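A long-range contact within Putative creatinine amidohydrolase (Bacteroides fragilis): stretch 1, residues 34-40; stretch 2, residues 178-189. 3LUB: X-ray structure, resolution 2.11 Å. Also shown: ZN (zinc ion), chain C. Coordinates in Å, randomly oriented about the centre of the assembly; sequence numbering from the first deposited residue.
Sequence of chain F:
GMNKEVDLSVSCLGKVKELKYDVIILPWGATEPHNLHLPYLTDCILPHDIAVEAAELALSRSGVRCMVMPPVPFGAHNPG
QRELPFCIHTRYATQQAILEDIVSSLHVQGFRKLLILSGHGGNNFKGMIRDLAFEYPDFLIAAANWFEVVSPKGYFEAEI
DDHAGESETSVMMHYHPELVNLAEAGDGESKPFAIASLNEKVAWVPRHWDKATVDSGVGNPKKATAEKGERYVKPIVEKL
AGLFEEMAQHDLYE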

# COMPACT_ATOMS: atom_id res chain seq x y z
N HIS F 34 2.09 31.54 -6.20
CA HIS F 34 2.07 32.51 -5.11
C HIS F 34 1.70 33.88 -5.63
O HIS F 34 2.58 34.68 -5.94
CB HIS F 34 3.46 32.55 -4.49
CG HIS F 34 3.65 31.50 -3.45
ND1 HIS F 34 3.76 30.15 -3.76
CD2 HIS F 34 3.68 31.58 -2.10
CE1 HIS F 34 3.90 29.46 -2.64
NE2 HIS F 34 3.85 30.31 -1.62
N ASN F 35 0.41 34.16 -5.75
CA ASN F 35 -0.04 35.35 -6.46
C ASN F 35 0.61 35.31 -7.85
O ASN F 35 0.96 34.25 -8.33
CB ASN F 35 0.36 36.58 -5.64
CG ASN F 35 -0.41 37.84 -6.00
OD1 ASN F 35 -0.47 38.22 -7.17
ND2 ASN F 35 -0.96 38.51 -4.99
N LEU F 36 0.83 36.46 -8.49
CA LEU F 36 1.46 36.50 -9.79
C LEU F 36 2.92 36.76 -9.71
O LEU F 36 3.62 36.59 -10.69
CB LEU F 36 0.78 37.58 -10.67
CG LEU F 36 -0.75 37.50 -10.89
CD1 LEU F 36 -1.24 38.80 -11.51
CD2 LEU F 36 -1.14 36.31 -11.75
N HIS F 37 3.42 37.14 -8.54
CA HIS F 37 4.74 37.78 -8.46
C HIS F 37 5.82 36.97 -7.73
O HIS F 37 7.02 37.24 -7.90
CB HIS F 37 4.62 39.15 -7.80
CG HIS F 37 4.21 39.08 -6.36
ND1 HIS F 37 3.07 38.43 -5.94
CD2 HIS F 37 4.80 39.57 -5.25
CE1 HIS F 37 2.98 38.52 -4.63
NE2 HIS F 37 4.02 39.20 -4.18
N LEU F 38 5.42 35.97 -6.93
CA LEU F 38 6.42 35.20 -6.20
C LEU F 38 6.70 33.87 -6.90
O LEU F 38 5.84 33.35 -7.62
CB LEU F 38 5.96 34.96 -4.77
CG LEU F 38 6.07 36.14 -3.81
CD1 LEU F 38 5.16 35.82 -2.59
CD2 LEU F 38 7.53 36.40 -3.46
N PRO F 39 7.88 33.31 -6.65
CA PRO F 39 8.24 32.04 -7.23
C PRO F 39 7.37 30.86 -6.80
O PRO F 39 6.93 30.77 -5.63
CB PRO F 39 9.68 31.80 -6.76
CG PRO F 39 10.08 32.99 -6.00
CD PRO F 39 8.96 33.89 -5.82
N TYR F 40 7.16 29.95 -7.77
CA TYR F 40 6.54 28.63 -7.53
C TYR F 40 7.18 27.86 -6.39
O TYR F 40 6.50 27.11 -5.70
CB TYR F 40 6.60 27.74 -8.78
CG TYR F 40 5.46 27.96 -9.74
CD1 TYR F 40 5.49 28.99 -10.64
CD2 TYR F 40 4.35 27.11 -9.76
CE1 TYR F 40 4.43 29.18 -11.54
CE2 TYR F 40 3.30 27.30 -10.63
CZ TYR F 40 3.34 28.34 -11.52
OH TYR F 40 2.30 28.52 -12.43
N GLU F 178 16.02 39.36 -6.61
CA GLU F 178 16.02 39.08 -8.03
C GLU F 178 14.88 38.14 -8.47
O GLU F 178 14.65 37.99 -9.65
CB GLU F 178 17.37 38.46 -8.43
CG GLU F 178 17.62 36.97 -8.12
CD GLU F 178 17.96 36.69 -6.66
OE1 GLU F 178 18.11 37.65 -5.86
OE2 GLU F 178 18.07 35.49 -6.32
N LEU F 179 14.21 37.47 -7.51
CA LEU F 179 13.17 36.50 -7.84
C LEU F 179 11.77 37.10 -7.76
O LEU F 179 10.80 36.44 -8.12
CB LEU F 179 13.27 35.27 -6.93
CG LEU F 179 14.49 34.36 -7.11
CD1 LEU F 179 14.36 33.11 -6.28
CD2 LEU F 179 14.73 33.97 -8.58
N VAL F 180 11.66 38.34 -7.29
CA VAL F 180 10.35 38.95 -7.10
C VAL F 180 10.26 40.36 -7.70
O VAL F 180 11.06 41.23 -7.38
CB VAL F 180 9.92 38.93 -5.59
CG1 VAL F 180 11.07 39.24 -4.68
CG2 VAL F 180 8.76 39.91 -5.34
N ASN F 181 9.30 40.58 -8.58
CA ASN F 181 9.00 41.90 -9.08
C ASN F 181 7.65 42.30 -8.51
O ASN F 181 6.60 41.93 -9.05
CB ASN F 181 9.00 41.93 -10.62
CG ASN F 181 10.42 41.78 -11.24
OD1 ASN F 181 11.41 42.30 -10.71
ND2 ASN F 181 10.50 41.06 -12.37
N LEU F 182 7.70 43.06 -7.41
CA LEU F 182 6.49 43.48 -6.72
C LEU F 182 5.45 44.14 -7.64
O LEU F 182 4.25 43.95 -7.42
CB LEU F 182 6.83 44.40 -5.52
CG LEU F 182 5.72 44.72 -4.52
CD1 LEU F 182 5.21 43.45 -3.83
CD2 LEU F 182 6.22 45.71 -3.51
N ALA F 183 5.89 44.87 -8.68
CA ALA F 183 4.98 45.53 -9.64
C ALA F 183 4.07 44.55 -10.38
O ALA F 183 3.07 44.94 -10.98
CB ALA F 183 5.74 46.34 -10.67
N GLU F 184 4.43 43.27 -10.35
CA GLU F 184 3.63 42.24 -11.00
C GLU F 184 2.50 41.65 -10.15
O GLU F 184 1.65 40.96 -10.68
CB GLU F 184 4.54 41.13 -11.52
CG GLU F 184 5.52 41.68 -12.53
CD GLU F 184 6.57 40.69 -12.94
OE1 GLU F 184 6.47 39.48 -12.52
OE2 GLU F 184 7.50 41.15 -13.66
N ALA F 185 2.48 41.99 -8.85
CA ALA F 185 1.51 41.46 -7.90
C ALA F 185 0.07 41.90 -8.18
O ALA F 185 -0.18 43.03 -8.62
CB ALA F 185 1.92 41.86 -6.46
N GLY F 186 -0.87 40.99 -7.96
CA GLY F 186 -2.27 41.34 -7.83
C GLY F 186 -2.57 41.65 -6.36
O GLY F 186 -1.70 41.48 -5.48
N ASP F 187 -3.80 42.09 -6.09
CA ASP F 187 -4.19 42.50 -4.73
C ASP F 187 -4.41 41.34 -3.80
O ASP F 187 -4.57 41.56 -2.60
CB ASP F 187 -5.48 43.36 -4.76
CG ASP F 187 -5.28 44.70 -5.48
OD1 ASP F 187 -4.12 45.13 -5.65
OD2 ASP F 187 -6.29 45.33 -5.86
N GLY F 188 -4.44 40.11 -4.32
CA GLY F 188 -4.67 38.95 -3.46
C GLY F 188 -6.01 38.98 -2.74
O GLY F 188 -6.13 38.50 -1.62
N GLU F 189 -7.03 39.51 -3.42
CA GLU F 189 -8.37 39.55 -2.84
C GLU F 189 -8.88 38.11 -2.61
O GLU F 189 -8.67 37.22 -3.44
CB GLU F 189 -9.33 40.38 -3.72
ZN ZN C . 4.05 30.17 0.54
O HOH W 1 7.92 38.56 -10.17
O HOH W 2 2.23 29.61 1.39

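An irregular loop and a loop carrying a short 3-10 segment, at least 140 residues apart in sequence wherever they touch, pack through a pair of amide-to-backbone hydrogen bonds at one end, a histidine ring laid against an alanine methyl in the middle, and small apolar contacts at the other end. Asn 35 supplies all the direct hydrogen bonds between the stretches. Its OD1 accepts from Gly 186 N at 2.9 Å, and its ND2 donates to Gly 186 O at 3.1 Å, with N-H...acceptor angles of 160° and 158°. The side-chain amide thus satisfies both the NH and the carbonyl of a single residue. OD1 is held from its own side as well: Leu 36 N donates to Asn 35 OD1 at 2.6 Å, so one oxygen receives an NH from each stretch. Nearby, Gly 188 has a positive phi of 61°, a conformation that by itself favours glycine.

His 37 has the largest area covered by the other stretch. Its chi1 is p, and its ring lies flat against Ala 185, whose CB sits 3.7 Å from the ring centroid and 14° off the normal, the geometry of a CH-pi contact. Val 180 CG2 and Leu 182 CD1 approach the ring obliquely, at 4.0 Å and 4.2 Å from His 37 CD2. The ring NE2 is hydrogen-bonded elsewhere in the structure, whereas ND1 is buried by the contact without a partner in the model.

The facing loop is shaped by its own bonds. Glu 184 N donates to Asn 181 O at 2.9 Å and Ala 185 N to Leu 182 O at 3.0 Å, around the short 3-10 segment 182-184. This turn brings Glu 184 O to 3.5 Å from Leu 36 CB, a packing contact rather than a hydrogen bond. Water 1 bridges the two loops: it donates to His 37 O at 2.8 Å and to Glu 184 OE1 at 2.9 Å, and accepts from Asn 181 N at 2.9 Å, linking polar groups that do not bond to each other directly.

Beyond His 37 the side-chain contacts are apolar. The CA-to-CB bond of Leu 38 points away, yet its side chain turns back so that CD2 reaches Val 180 CB at 4.1 Å. The CA-to-CB bond of Pro 39 points toward the other stretch, and CG lies 4.0 Å from Leu 179 CB. His 34 takes no part in the packing; its NE2 instead binds the zinc ion ZN at 2.2 Å.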